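Local coordinates for A207R protein, arginine decarboxylase (Paramecium bursaria Chlorella virus 1, PDB 2NV9) that decarboxylates arginine with the help of pyridoxal 5'-phosphate, as a viral enzyme of the eukaryotic ornithine decarboxylase-like family with a TIM-barrel fold, at residues V47-D52 with G351-V356; G216-I221 with F257-S262. The protein carries 1 engineered substitution. All blocks are in the same frame, centred on the assembly; numbering follows the deposited sequence.

Interaction 1: residues V47-D52 with G351-V356; sequences VKCNND and GAYTNV. With PLP (pyridoxal-5'-phosphate), chain J.
Cys49 and Tyr353 bring the two backbones together: the amide of Tyr353 donates to Cys49 O, N to O 3.0 Å, in the carbonyl plane. Here the loop after TIM-barrel strand 41-46, which carries the cofactor lysine, meets a loop of the C-terminal β domain. Lys48 reaches the cofactor as a long arm, its NZ 2.0 Å from PLP C4A, long for the expected linkage, so the bond geometry is doubtful. Tyr353 holds the phosphate arm, on the neighbouring ring carbon, its OH donating to PLP O3P at 2.5 Å. Cys49, small and polarisable, suits the ring beside it: with SG anti to the backbone N (chi1 -178°), the sulfur sits over one face, 3.8 Å from the Tyr353 ring centroid, and packs on Ala352 CB. The branched Val356 straddles the 47-52 backbone, CG2 against Lys48 O at 3.4 Å and CG1 against Asn50 CA at 3.5 Å. Asn50 both donates and accepts: ND2 binds Gly351 O at 2.8 Å, in that carbonyl's plane, while OD1 takes the amide of Asp52 in an Asx turn. Asn355 ND2 reaches Asn50 OD1 from the opposite face of its plane, 3.1 Å away and nearly straight at 176°.

Interaction 2: residues G216-I221 with F257-S262; sequences GLHADI and FAEHYS. With PLP (pyridoxal-5'-phosphate), chain J.
The glycine-rich loop after barrel strand 210-212, which binds the cofactor phosphate, runs outward here past residues 257-262, which include part of the short helix 255-258, at the edge of the TIM-barrel domain. At the loop's start Gly216 N donates to PLP O2P, 2.8 Å away and almost straight at 178°. Glycine suits this place because its positive phi would press a side chain against the preceding carbonyl oxygen. Farther along, His260 ties the loop to this segment: NE2 donates to Ala219 O over 2.7 Å, with the acceptor near the ring plane. The small methyl of Ala219 lets the imidazole come close, CB lying 3.8 Å from His260 CD2. Ile221 lays its CD1 over a face of the same ring, 4.0 Å from the His260 centroid, a CH-pi contact. Glu259 serves the inner part of the loop. Its chain, extended with CG anti to the backbone N (chi1 -175°), carries OE1 to the edge of the His218 ring, 3.2 Å from CD2, and the ring and carboxylate planes stand 73° apart. A water joins this carboxylate to the backbone, donating to Glu259 OE1 at 2.6 Å and accepting from Ala219 N. The hydroxyl of Ser349 is hydrogen-bonded to His260 ND1, while Asp220 turns to a salt bridge with Arg182. Donation from NE2 to a carbonyl is consistent with a proton on that nitrogen, without settling whether the ring is charged. The backbone of Ala219 is gripped through both its carbonyl and, by way of the water, its amide.

In the fold
Following the chain from the N terminus, residues 47-52 come first, just after barrel strand 41-46. Nearly 300 residues later 351-356 returns to them, so interaction 1 closes a very long loop and joins the TIM barrel to the C-terminal β domain. Interaction 2 lies wholly within that loop. It closes a loop of 35 residues, tying the phosphate-binding loop after strand 210-212 to the segment that leads from the barrel into strand 262-274 of the β domain. The two nest without crossing. Their centres are 11 Å apart and they touch, Asp52 meeting Tyr261 and Gly351 meeting Glu259, while Ala258 packs against Cys49. Both also reach the cofactor.

Interaction 1: residues V47-D52 with G351-V356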
loop_
_atom_site.group_PDB
_atom_site.type_symbol
_atom_site.label_atom_id
_atom_site.label_comp_id
_atom_site.label_asym_id
_atom_site.label_seq_id
_atom_site.Cartn_x
_atom_site.Cartn_y
_atom_site.Cartn_z
ATOM N N VAL B 47 11.885 -12.371 6.356
ATOM C CA VAL B 47 12.482 -11.198 5.664
ATOM C C VAL B 47 11.418 -10.195 5.149
ATOM O O VAL B 47 11.693 -9.003 5.058
ATOM C CB VAL B 47 13.675 -11.524 4.632
ATOM C CG1 VAL B 47 14.233 -12.975 4.696
ATOM C CG2 VAL B 47 13.477 -10.958 3.182
ATOM N N LYS B 48 10.192 -10.676 4.911
ATOM C CA LYS B 48 9.102 -9.794 4.424
ATOM C C LYS B 48 8.786 -8.677 5.408
ATOM O O LYS B 48 8.330 -7.630 5.013
ATOM C CB LYS B 48 7.844 -10.576 4.111
ATOM C CG LYS B 48 7.278 -11.272 5.350
ATOM C CD LYS B 48 5.946 -11.888 5.033
ATOM C CE LYS B 48 5.441 -12.515 6.282
ATOM N NZ LYS B 48 3.972 -12.372 6.475
ATOM N N CYS B 49 9.065 -8.889 6.683
ATOM C CA CYS B 49 8.739 -7.927 7.729
ATOM C C CYS B 49 9.618 -6.664 7.636
ATOM O O CYS B 49 9.151 -5.568 7.906
ATOM C CB CYS B 49 8.892 -8.585 9.107
ATOM S SG CYS B 49 8.481 -7.531 10.485
ATOM N N ASN B 50 10.897 -6.856 7.248
ATOM C CA ASN B 50 11.845 -5.757 7.068
ATOM C C ASN B 50 13.064 -6.337 6.350
ATOM O O ASN B 50 13.780 -7.156 6.896
ATOM C CB ASN B 50 12.287 -5.108 8.398
ATOM C CG ASN B 50 13.055 -3.779 8.196
ATOM O OD1 ASN B 50 13.701 -3.564 7.173
ATOM N ND2 ASN B 50 13.002 -2.901 9.204
ATOM N N ASN B 51 13.261 -5.913 5.122
ATOM C CA ASN B 51 14.333 -6.496 4.292
ATOM C C ASN B 51 15.544 -5.571 4.185
ATOM O O ASN B 51 16.366 -5.722 3.268
ATOM C CB ASN B 51 13.790 -6.824 2.902
ATOM C CG ASN B 51 13.176 -5.623 2.226
ATOM O OD1 ASN B 51 13.313 -4.467 2.687
ATOM N ND2 ASN B 51 12.497 -5.871 1.100
ATOM N N ASP B 52 15.649 -4.617 5.120
ATOM C CA ASP B 52 16.840 -3.763 5.233
ATOM C C ASP B 52 18.144 -4.615 5.164
ATOM O O ASP B 52 18.296 -5.600 5.904
ATOM C CB ASP B 52 16.730 -2.993 6.548
ATOM C CG ASP B 52 17.929 -2.095 6.825
ATOM O OD1 ASP B 52 18.856 -2.555 7.536
ATOM O OD2 ASP B 52 17.938 -0.947 6.328
ATOM N N GLY B 351 9.923 -0.497 12.998
ATOM C CA GLY B 351 10.699 -1.281 12.008
ATOM C C GLY B 351 9.964 -2.458 11.391
ATOM O O GLY B 351 10.470 -3.070 10.440
ATOM N N ALA B 352 8.779 -2.790 11.948
ATOM C CA ALA B 352 8.038 -3.989 11.492
ATOM C C ALA B 352 6.869 -3.644 10.575
ATOM O O ALA B 352 5.954 -2.963 10.996
ATOM C CB ALA B 352 7.554 -4.880 12.708
ATOM N N TYR B 353 6.923 -4.110 9.317
ATOM C CA TYR B 353 5.865 -3.805 8.319
ATOM C C TYR B 353 5.705 -2.297 8.144
ATOM O O TYR B 353 4.577 -1.760 8.115
ATOM C CB TYR B 353 4.511 -4.489 8.671
ATOM C CG TYR B 353 4.698 -5.959 8.878
ATOM C CD1 TYR B 353 4.975 -6.802 7.783
ATOM C CD2 TYR B 353 4.612 -6.527 10.167
ATOM C CE1 TYR B 353 5.205 -8.186 7.952
ATOM C CE2 TYR B 353 4.846 -7.886 10.359
ATOM C CZ TYR B 353 5.160 -8.725 9.247
ATOM O OH TYR B 353 5.364 -10.075 9.426
ATOM N N THR B 354 6.851 -1.621 7.970
ATOM C CA THR B 354 6.818 -0.177 7.857
ATOM C C THR B 354 7.446 0.219 6.523
ATOM O O THR B 354 6.738 0.411 5.547
ATOM C CB THR B 354 7.475 0.532 9.089
ATOM O OG1 THR B 354 8.825 0.057 9.280
ATOM C CG2 THR B 354 6.644 0.256 10.360
ATOM N N ASN B 355 8.758 0.268 6.468
ATOM C CA ASN B 355 9.442 0.608 5.233
ATOM C C ASN B 355 9.172 -0.380 4.085
ATOM O O ASN B 355 9.215 0.012 2.935
ATOM C CB ASN B 355 10.936 0.747 5.469
ATOM C CG ASN B 355 11.542 -0.443 6.241
ATOM O OD1 ASN B 355 11.347 -0.558 7.435
ATOM N ND2 ASN B 355 12.333 -1.271 5.568
ATOM N N VAL B 356 8.876 -1.639 4.407
ATOM C CA VAL B 356 8.617 -2.632 3.346
ATOM C C VAL B 356 7.352 -2.377 2.538
ATOM O O VAL B 356 7.231 -2.828 1.388
ATOM C CB VAL B 356 8.616 -4.073 3.859
ATOM C CG1 VAL B 356 10.062 -4.478 4.334
ATOM C CG2 VAL B 356 7.548 -4.310 4.951
HETATM N N1 PLP J . 5.692 -16.732 8.638
HETATM C C2 PLP J . 4.687 -16.630 7.769
HETATM C C2A PLP J . 4.266 -17.843 6.904
HETATM C C3 PLP J . 3.985 -15.426 7.679
HETATM O O3 PLP J . 2.964 -15.373 6.805
HETATM C C4 PLP J . 4.342 -14.331 8.471
HETATM C C4A PLP J . 3.555 -12.965 8.389
HETATM O O4A PLP J . 2.295 -12.926 8.418
HETATM C C5 PLP J . 5.432 -14.480 9.338
HETATM C C6 PLP J . 6.071 -15.720 9.388
HETATM C C5A PLP J . 5.979 -13.401 10.274
HETATM O O4P PLP J . 4.934 -12.946 11.172
HETATM P P PLP J . 5.293 -12.036 12.403
HETATM O O1P PLP J . 4.057 -11.594 13.096
HETATM O O2P PLP J . 6.301 -12.739 13.371
HETATM O O3P PLP J . 6.045 -10.752 11.751
HETATM O O HOH W 1 9.427 -2.856 7.454
HETATM O O HOH W 2 13.866 -0.292 9.164
#

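Interaction 2: residues G216-I221 with F257-S262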
loop_
_atom_site.group_PDB
_atom_site.type_symbol
_atom_site.label_atom_id
_atom_site.label_comp_id
_atom_site.label_asym_id
_atom_site.label_seq_id
_atom_site.Cartn_x
_atom_site.Cartn_y
_atom_site.Cartn_z
ATOM N N GLY B 216 4.476 -14.336 14.699
ATOM C CA GLY B 216 3.360 -13.696 15.463
ATOM C C GLY B 216 3.768 -12.996 16.738
ATOM O O GLY B 216 3.099 -12.084 17.158
ATOM N N LEU B 217 4.898 -13.381 17.319
ATOM C CA LEU B 217 5.290 -12.854 18.638
ATOM C C LEU B 217 5.855 -11.425 18.601
ATOM O O LEU B 217 6.577 -11.036 17.666
ATOM C CB LEU B 217 6.325 -13.760 19.303
ATOM C CG LEU B 217 6.015 -15.234 19.430
ATOM C CD1 LEU B 217 7.238 -15.975 19.924
ATOM C CD2 LEU B 217 4.857 -15.376 20.407
ATOM N N HIS B 218 5.499 -10.660 19.640
ATOM C CA HIS B 218 6.102 -9.373 19.875
ATOM C C HIS B 218 7.248 -9.527 20.857
ATOM O O HIS B 218 7.243 -10.411 21.749
ATOM C CB HIS B 218 5.075 -8.421 20.505
ATOM C CG HIS B 218 4.093 -7.856 19.528
ATOM N ND1 HIS B 218 2.871 -8.441 19.277
ATOM C CD2 HIS B 218 4.136 -6.727 18.781
ATOM C CE1 HIS B 218 2.207 -7.698 18.412
ATOM N NE2 HIS B 218 2.957 -6.659 18.087
ATOM N N ALA B 219 8.207 -8.631 20.716
ATOM C CA ALA B 219 9.203 -8.454 21.746
ATOM C C ALA B 219 8.666 -7.382 22.684
ATOM O O ALA B 219 9.063 -6.238 22.589
ATOM C CB ALA B 219 10.557 -8.066 21.139
ATOM N N ASP B 220 7.773 -7.777 23.600
ATOM C CA ASP B 220 7.137 -6.843 24.530
ATOM C C ASP B 220 8.049 -6.624 25.719
ATOM O O ASP B 220 8.386 -7.566 26.439
ATOM C CB ASP B 220 5.749 -7.348 24.986
ATOM C CG ASP B 220 4.704 -7.247 23.886
ATOM O OD1 ASP B 220 4.735 -6.262 23.123
ATOM O OD2 ASP B 220 3.856 -8.142 23.786
ATOM N N ILE B 221 8.432 -5.369 25.901
ATOM C CA ILE B 221 9.374 -4.960 26.923
ATOM C C ILE B 221 8.701 -4.047 27.962
ATOM O O ILE B 221 8.028 -3.068 27.603
ATOM C CB ILE B 221 10.565 -4.236 26.284
ATOM C CG1 ILE B 221 11.215 -5.136 25.210
ATOM C CG2 ILE B 221 11.550 -3.789 27.363
ATOM C CD1 ILE B 221 12.006 -4.385 24.108
ATOM N N PHE B 257 11.937 -9.335 15.946
ATOM C CA PHE B 257 13.251 -8.731 15.725
ATOM C C PHE B 257 13.169 -7.363 15.054
ATOM O O PHE B 257 13.929 -6.485 15.388
ATOM C CB PHE B 257 14.162 -9.687 14.915
ATOM C CG PHE B 257 14.502 -10.949 15.649
ATOM C CD1 PHE B 257 15.269 -10.908 16.817
ATOM C CD2 PHE B 257 14.054 -12.184 15.186
ATOM C CE1 PHE B 257 15.579 -12.064 17.517
ATOM C CE2 PHE B 257 14.370 -13.364 15.889
ATOM C CZ PHE B 257 15.129 -13.296 17.049
ATOM N N ALA B 258 12.228 -7.176 14.142
ATOM C CA ALA B 258 12.169 -5.960 13.347
ATOM C C ALA B 258 11.520 -4.731 14.055
ATOM O O ALA B 258 11.955 -3.594 13.852
ATOM C CB ALA B 258 11.551 -6.240 11.962
ATOM N N GLU B 259 10.522 -4.977 14.910
ATOM C CA GLU B 259 9.762 -3.901 15.523
ATOM C C GLU B 259 10.613 -2.797 16.135
ATOM O O GLU B 259 10.429 -1.649 15.794
ATOM C CB GLU B 259 8.754 -4.432 16.576
ATOM C CG GLU B 259 7.852 -3.327 17.135
ATOM C CD GLU B 259 6.876 -3.843 18.192
ATOM O OE1 GLU B 259 6.874 -5.055 18.404
ATOM O OE2 GLU B 259 6.136 -3.033 18.819
ATOM N N HIS B 260 11.553 -3.162 17.003
ATOM C CA HIS B 260 12.389 -2.198 17.743
ATOM C C HIS B 260 13.660 -1.784 17.024
ATOM O O HIS B 260 14.461 -1.029 17.577
ATOM C CB HIS B 260 12.736 -2.757 19.131
ATOM C CG HIS B 260 11.536 -3.176 19.916
ATOM N ND1 HIS B 260 10.499 -2.310 20.204
ATOM C CD2 HIS B 260 11.187 -4.371 20.447
ATOM C CE1 HIS B 260 9.559 -2.957 20.880
ATOM N NE2 HIS B 260 9.957 -4.210 21.044
ATOM N N TYR B 261 13.859 -2.302 15.809
ATOM C CA TYR B 261 15.075 -2.028 15.030
ATOM C C TYR B 261 15.209 -0.544 14.645
ATOM O O TYR B 261 16.314 -0.002 14.639
ATOM C CB TYR B 261 15.084 -2.894 13.769
ATOM C CG TYR B 261 16.257 -2.689 12.814
ATOM C CD1 TYR B 261 17.583 -2.744 13.271
ATOM C CD2 TYR B 261 16.033 -2.463 11.455
ATOM C CE1 TYR B 261 18.666 -2.574 12.386
ATOM C CE2 TYR B 261 17.107 -2.298 10.556
ATOM C CZ TYR B 261 18.418 -2.348 11.036
ATOM O OH TYR B 261 19.478 -2.176 10.169
ATOM N N SER B 262 14.071 0.093 14.366
ATOM C CA SER B 262 14.056 1.449 13.841
ATOM C C SER B 262 13.082 2.370 14.586
ATOM O O SER B 262 12.101 1.906 15.195
ATOM C CB SER B 262 13.652 1.433 12.351
ATOM O OG SER B 262 14.511 0.589 11.616
HETATM N N1 PLP J . 5.692 -16.732 8.638
HETATM C C2 PLP J . 4.687 -16.630 7.769
HETATM C C2A PLP J . 4.266 -17.843 6.904
HETATM C C3 PLP J . 3.985 -15.426 7.679
HETATM O O3 PLP J . 2.964 -15.373 6.805
HETATM C C4 PLP J . 4.342 -14.331 8.471
HETATM C C4A PLP J . 3.555 -12.965 8.389
HETATM O O4A PLP J . 2.295 -12.926 8.418
HETATM C C5 PLP J . 5.432 -14.480 9.338
HETATM C C6 PLP J . 6.071 -15.720 9.388
HETATM C C5A PLP J . 5.979 -13.401 10.274
HETATM O O4P PLP J . 4.934 -12.946 11.172
HETATM P P PLP J . 5.293 -12.036 12.403
HETATM O O1P PLP J . 4.057 -11.594 13.096
HETATM O O2P PLP J . 6.301 -12.739 13.371
HETATM O O3P PLP J . 6.045 -10.752 11.751
HETATM O O HOH W 3 8.198 -7.290 18.318
#